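Long-range contact in maintenance of ploidy protein MOB1 (Saccharomyces cerevisiae, PDB 2HJN), which activates the Dbf2 protein kinase as its binding subunit in the mitotic exit network, allowing its phosphorylation by Cdc15 in late anaphase: residues C83-Y94 with I173-I184. Numbering follows the deposited sequence.
Sequences CVDFYNQINMLY and ILRRLFRVYAHI. With ZN (zinc ion), chain B; SO4 (sulfate ion), chain C.
Ile90 meets three side chains of 173-184, Tyr181, Leu177 and Val180, through CG1, CD1 and CG2. Its CG1 lies over one face of the Tyr181 ring, 4.0 Å from the centroid and 28° off the normal, a CH-pi contact. Its CD1 reaches Leu177 CB at 3.5 Å and also touches the Tyr181 ring. Its CG2 presses on Val180 CG1 at 3.4 Å, closer than methyl groups normally pack. With CG1 beside the backbone N (chi1 -72°) and CG2 anti to it, the two branches separate toward Tyr181 and Val180. At one end, Cys83 SG touches Ile173 CG2 at 3.4 Å. At the other, Tyr94 CD1 packs on Val180 CG1 (3.5 Å) and Ile184 CG1. Tyr94 OH, buried without a hydrogen-bond partner, comes 3.1 Å from His183 CD2, which lies at the Tyr94 ring edge, near its plane. Replacing Tyr94 by alanine is likely to open a gap beside Val180 and Ile184 and uncover this flank of the zinc ligand. His183 NE2 binds zinc at 2.1 Å with Cys101, Cys106 and His188, while its ND1 bonds to Ile110 O, fixing the imidazole's rotation. Farther out, Arg175, Arg176 and Arg179 gather round a sulfate, likely a crystallisation additive. The segment axes run nearly parallel, 23° apart and 10.7 Å at closest approach. All touching residues are buried, and the contact's centre lies about 2 Å from the chain's; helix 132-147 packs against Tyr87 and His183, and helix 198-214 against Leu93 and Phe178.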
loop_
_atom_site.group_PDB
_atom_site.type_symbol
_atom_site.label_atom_id
_atom_site.label_comp_id
_atom_site.label_asym_id
_atom_site.label_seq_id
_atom_site.Cartn_x
_atom_site.Cartn_y
_atom_site.Cartn_z
ATOM N N CYS A 83 5.327 -3.029 -18.280
ATOM C CA CYS A 83 6.191 -3.850 -17.435
ATOM C C CYS A 83 6.673 -3.054 -16.193
ATOM O O CYS A 83 6.621 -3.557 -15.087
ATOM C CB CYS A 83 7.356 -4.414 -18.277
ATOM S SG CYS A 83 8.349 -5.687 -17.480
ATOM N N VAL A 84 7.107 -1.802 -16.364
ATOM C CA VAL A 84 7.470 -0.952 -15.199
ATOM C C VAL A 84 6.242 -0.656 -14.311
ATOM O O VAL A 84 6.343 -0.709 -13.083
ATOM C CB VAL A 84 8.162 0.364 -15.597
ATOM C CG1 VAL A 84 8.348 1.281 -14.402
ATOM C CG2 VAL A 84 9.521 0.104 -16.307
ATOM N N ASP A 85 5.094 -0.368 -14.929
ATOM C CA ASP A 85 3.844 -0.205 -14.158
ATOM C C ASP A 85 3.466 -1.462 -13.352
ATOM O O ASP A 85 2.992 -1.332 -12.230
ATOM C CB ASP A 85 2.660 0.124 -15.063
ATOM C CG ASP A 85 2.756 1.531 -15.709
ATOM O OD1 ASP A 85 3.564 2.400 -15.231
ATOM O OD2 ASP A 85 1.990 1.752 -16.695
ATOM N N PHE A 86 3.638 -2.662 -13.902
ATOM C CA PHE A 86 3.283 -3.876 -13.133
ATOM C C PHE A 86 4.206 -4.132 -11.940
ATOM O O PHE A 86 3.785 -4.557 -10.844
ATOM C CB PHE A 86 3.250 -5.106 -14.035
ATOM C CG PHE A 86 2.085 -5.109 -15.006
ATOM C CD1 PHE A 86 0.859 -4.599 -14.633
ATOM C CD2 PHE A 86 2.240 -5.617 -16.288
ATOM C CE1 PHE A 86 -0.225 -4.580 -15.543
ATOM C CE2 PHE A 86 1.160 -5.618 -17.206
ATOM C CZ PHE A 86 -0.061 -5.087 -16.844
ATOM N N TYR A 87 5.468 -3.821 -12.164
ATOM C CA TYR A 87 6.491 -3.889 -11.100
ATOM C C TYR A 87 6.057 -2.946 -9.957
ATOM O O TYR A 87 6.119 -3.278 -8.767
ATOM C CB TYR A 87 7.871 -3.453 -11.641
ATOM C CG TYR A 87 8.813 -3.090 -10.501
ATOM C CD1 TYR A 87 9.674 -4.057 -9.982
ATOM C CD2 TYR A 87 8.803 -1.811 -9.902
ATOM C CE1 TYR A 87 10.540 -3.775 -8.936
ATOM C CE2 TYR A 87 9.649 -1.530 -8.815
ATOM C CZ TYR A 87 10.508 -2.539 -8.344
ATOM O OH TYR A 87 11.341 -2.385 -7.273
ATOM N N ASN A 88 5.608 -1.756 -10.325
ATOM C CA ASN A 88 5.251 -0.777 -9.302
ATOM C C ASN A 88 3.989 -1.169 -8.486
ATOM O O ASN A 88 3.932 -0.926 -7.279
ATOM C CB ASN A 88 5.118 0.673 -9.920
ATOM C CG ASN A 88 6.455 1.422 -10.076
ATOM O OD1 ASN A 88 7.426 1.169 -9.383
ATOM N ND2 ASN A 88 6.459 2.435 -10.969
ATOM N N GLN A 89 2.988 -1.776 -9.131
ATOM C CA GLN A 89 1.820 -2.323 -8.402
ATOM C C GLN A 89 2.239 -3.451 -7.431
ATOM O O GLN A 89 1.736 -3.539 -6.280
ATOM C CB GLN A 89 0.735 -2.802 -9.419
ATOM C CG GLN A 89 0.161 -1.613 -10.264
ATOM C CD GLN A 89 -0.772 -2.044 -11.361
ATOM O OE1 GLN A 89 -1.416 -3.090 -11.252
ATOM N NE2 GLN A 89 -0.867 -1.231 -12.448
ATOM N N ILE A 90 3.180 -4.303 -7.853
ATOM C CA ILE A 90 3.614 -5.481 -7.010
ATOM C C ILE A 90 4.470 -4.965 -5.833
ATOM O O ILE A 90 4.300 -5.378 -4.696
ATOM C CB ILE A 90 4.381 -6.518 -7.855
ATOM C CG1 ILE A 90 3.440 -7.266 -8.788
ATOM C CG2 ILE A 90 5.091 -7.534 -6.961
ATOM C CD1 ILE A 90 4.222 -7.978 -9.997
ATOM N N ASN A 91 5.335 -3.996 -6.120
ATOM C CA ASN A 91 6.054 -3.249 -5.093
ATOM C C ASN A 91 5.126 -2.623 -4.025
ATOM O O ASN A 91 5.391 -2.776 -2.811
ATOM C CB ASN A 91 6.938 -2.131 -5.728
ATOM C CG ASN A 91 7.816 -1.462 -4.706
ATOM O OD1 ASN A 91 8.700 -2.115 -4.102
ATOM N ND2 ASN A 91 7.586 -0.161 -4.468
HETATM N N MSE A 92 4.049 -1.955 -4.462
HETATM C CA MSE A 92 3.086 -1.350 -3.523
HETATM C C MSE A 92 2.347 -2.427 -2.718
HETATM O O MSE A 92 2.194 -2.304 -1.484
HETATM C CB MSE A 92 2.107 -0.398 -4.261
HETATM C CG MSE A 92 0.955 0.169 -3.341
HETATM SE SE MSE A 92 -0.528 -1.104 -3.140
HETATM C CE MSE A 92 -1.096 -0.961 -5.000
ATOM N N LEU A 93 1.959 -3.510 -3.384
ATOM C CA LEU A 93 1.247 -4.613 -2.714
ATOM C C LEU A 93 2.143 -5.410 -1.735
ATOM O O LEU A 93 1.734 -5.690 -0.616
ATOM C CB LEU A 93 0.575 -5.513 -3.745
ATOM C CG LEU A 93 -0.654 -4.918 -4.485
ATOM C CD1 LEU A 93 -0.884 -5.724 -5.752
ATOM C CD2 LEU A 93 -1.950 -4.878 -3.637
ATOM N N TYR A 94 3.383 -5.729 -2.117
ATOM C CA TYR A 94 4.314 -6.400 -1.144
ATOM C C TYR A 94 4.669 -5.507 0.000
ATOM O O TYR A 94 4.738 -5.927 1.165
ATOM C CB TYR A 94 5.568 -6.983 -1.833
ATOM C CG TYR A 94 5.921 -8.355 -1.328
ATOM C CD1 TYR A 94 5.524 -9.491 -2.022
ATOM C CD2 TYR A 94 6.622 -8.530 -0.141
ATOM C CE1 TYR A 94 5.816 -10.763 -1.544
ATOM C CE2 TYR A 94 6.948 -9.832 0.352
ATOM C CZ TYR A 94 6.535 -10.929 -0.360
ATOM O OH TYR A 94 6.837 -12.187 0.078
ATOM N N ILE A 173 10.968 -11.272 -17.240
ATOM C CA ILE A 173 10.496 -10.372 -16.195
ATOM C C ILE A 173 9.045 -10.674 -15.761
ATOM O O ILE A 173 8.774 -10.756 -14.563
ATOM C CB ILE A 173 10.619 -8.849 -16.599
ATOM C CG1 ILE A 173 12.094 -8.406 -16.698
ATOM C CG2 ILE A 173 9.959 -7.959 -15.518
ATOM C CD1 ILE A 173 12.239 -6.998 -17.467
ATOM N N LEU A 174 8.122 -10.806 -16.719
ATOM C CA LEU A 174 6.721 -11.197 -16.426
ATOM C C LEU A 174 6.615 -12.558 -15.737
ATOM O O LEU A 174 5.890 -12.684 -14.735
ATOM C CB LEU A 174 5.831 -11.132 -17.697
ATOM C CG LEU A 174 5.225 -9.786 -18.115
ATOM C CD1 LEU A 174 5.881 -8.538 -17.568
ATOM C CD2 LEU A 174 4.942 -9.631 -19.599
ATOM N N ARG A 175 7.377 -13.566 -16.216
ATOM C CA ARG A 175 7.373 -14.896 -15.581
ATOM C C ARG A 175 7.780 -14.822 -14.086
ATOM O O ARG A 175 7.162 -15.440 -13.192
ATOM C CB ARG A 175 8.320 -15.865 -16.323
ATOM C CG ARG A 175 7.782 -16.527 -17.548
ATOM C CD ARG A 175 8.726 -17.720 -18.001
ATOM N NE ARG A 175 10.185 -17.457 -18.011
ATOM C CZ ARG A 175 10.891 -17.081 -19.086
ATOM N NH1 ARG A 175 10.300 -16.859 -20.262
ATOM N NH2 ARG A 175 12.192 -16.905 -18.988
ATOM N N ARG A 176 8.835 -14.066 -13.806
ATOM C CA ARG A 176 9.265 -13.851 -12.403
ATOM C C ARG A 176 8.291 -13.026 -11.519
ATOM O O ARG A 176 7.999 -13.409 -10.365
ATOM C CB ARG A 176 10.678 -13.286 -12.414
ATOM C CG ARG A 176 11.643 -14.282 -13.118
ATOM C CD ARG A 176 13.072 -13.755 -13.213
ATOM N NE ARG A 176 13.882 -14.524 -14.145
ATOM C CZ ARG A 176 15.212 -14.454 -14.218
ATOM N NH1 ARG A 176 15.907 -13.652 -13.391
ATOM N NH2 ARG A 176 15.853 -15.176 -15.135
ATOM N N LEU A 177 7.773 -11.906 -12.035
ATOM C CA LEU A 177 6.827 -11.106 -11.256
ATOM C C LEU A 177 5.584 -11.919 -10.873
ATOM O O LEU A 177 5.054 -11.763 -9.765
ATOM C CB LEU A 177 6.451 -9.831 -12.032
ATOM C CG LEU A 177 7.563 -8.774 -12.201
ATOM C CD1 LEU A 177 7.075 -7.543 -13.019
ATOM C CD2 LEU A 177 8.190 -8.326 -10.868
ATOM N N PHE A 178 5.135 -12.807 -11.764
ATOM C CA PHE A 178 4.000 -13.723 -11.434
ATOM C C PHE A 178 4.220 -14.514 -10.164
ATOM O O PHE A 178 3.303 -14.606 -9.387
ATOM C CB PHE A 178 3.612 -14.687 -12.593
ATOM C CG PHE A 178 2.321 -15.483 -12.325
ATOM C CD1 PHE A 178 1.104 -15.089 -12.893
ATOM C CD2 PHE A 178 2.352 -16.638 -11.532
ATOM C CE1 PHE A 178 -0.069 -15.800 -12.641
ATOM C CE2 PHE A 178 1.158 -17.358 -11.233
ATOM C CZ PHE A 178 -0.037 -16.933 -11.789
ATOM N N ARG A 179 5.417 -15.096 -9.965
ATOM C CA ARG A 179 5.762 -15.842 -8.736
ATOM C C ARG A 179 5.533 -15.011 -7.441
ATOM O O ARG A 179 5.271 -15.583 -6.391
ATOM C CB ARG A 179 7.248 -16.297 -8.778
ATOM C CG ARG A 179 7.515 -17.310 -9.950
ATOM C CD ARG A 179 8.947 -17.716 -10.251
ATOM N NE ARG A 179 8.899 -18.434 -11.524
ATOM C CZ ARG A 179 9.863 -18.485 -12.429
ATOM N NH1 ARG A 179 11.003 -17.871 -12.217
ATOM N NH2 ARG A 179 9.672 -19.183 -13.560
ATOM N N VAL A 180 5.689 -13.679 -7.528
ATOM C CA VAL A 180 5.432 -12.772 -6.363
ATOM C C VAL A 180 3.939 -12.721 -6.088
ATOM O O VAL A 180 3.515 -12.836 -4.929
ATOM C CB VAL A 180 5.995 -11.344 -6.586
ATOM C CG1 VAL A 180 5.759 -10.488 -5.325
ATOM C CG2 VAL A 180 7.535 -11.407 -6.945
ATOM N N TYR A 181 3.128 -12.575 -7.133
ATOM C CA TYR A 181 1.654 -12.663 -6.940
ATOM C C TYR A 181 1.276 -14.005 -6.319
ATOM O O TYR A 181 0.415 -14.053 -5.418
ATOM C CB TYR A 181 0.880 -12.544 -8.274
ATOM C CG TYR A 181 0.632 -11.137 -8.772
ATOM C CD1 TYR A 181 -0.187 -10.253 -8.075
ATOM C CD2 TYR A 181 1.194 -10.712 -9.980
ATOM C CE1 TYR A 181 -0.416 -8.964 -8.580
ATOM C CE2 TYR A 181 0.974 -9.466 -10.473
ATOM C CZ TYR A 181 0.165 -8.596 -9.777
ATOM O OH TYR A 181 -0.042 -7.386 -10.337
ATOM N N ALA A 182 1.930 -15.076 -6.780
ATOM C CA ALA A 182 1.588 -16.422 -6.268
ATOM C C ALA A 182 1.852 -16.535 -4.758
ATOM O O ALA A 182 1.036 -17.111 -4.000
ATOM C CB ALA A 182 2.319 -17.547 -7.054
ATOM N N HIS A 183 2.996 -16.021 -4.304
ATOM C CA HIS A 183 3.296 -16.062 -2.853
ATOM C C HIS A 183 2.274 -15.241 -2.021
ATOM O O HIS A 183 1.871 -15.657 -0.916
ATOM C CB HIS A 183 4.741 -15.597 -2.561
ATOM C CG HIS A 183 5.122 -15.756 -1.123
ATOM N ND1 HIS A 183 5.226 -16.989 -0.511
ATOM C CD2 HIS A 183 5.266 -14.831 -0.142
ATOM C CE1 HIS A 183 5.457 -16.817 0.779
ATOM N NE2 HIS A 183 5.483 -15.515 1.029
ATOM N N ILE A 184 1.905 -14.054 -2.521
ATOM C CA ILE A 184 0.960 -13.171 -1.815
ATOM C C ILE A 184 -0.380 -13.858 -1.602
ATOM O O ILE A 184 -0.899 -13.888 -0.494
ATOM C CB ILE A 184 0.731 -11.750 -2.543
ATOM C CG1 ILE A 184 1.967 -10.859 -2.477
ATOM C CG2 ILE A 184 -0.359 -10.891 -1.842
ATOM C CD1 ILE A 184 1.950 -9.736 -3.508
HETATM ZN ZN ZN B . 5.752 -14.749 3.007
HETATM S S SO4 C . 13.068 -18.133 -15.526
HETATM O O1 SO4 C . 12.789 -17.127 -16.557
HETATM O O2 SO4 C . 11.968 -19.111 -15.593
HETATM O O3 SO4 C . 14.395 -18.711 -15.655
HETATM O O4 SO4 C . 13.098 -17.605 -14.174
#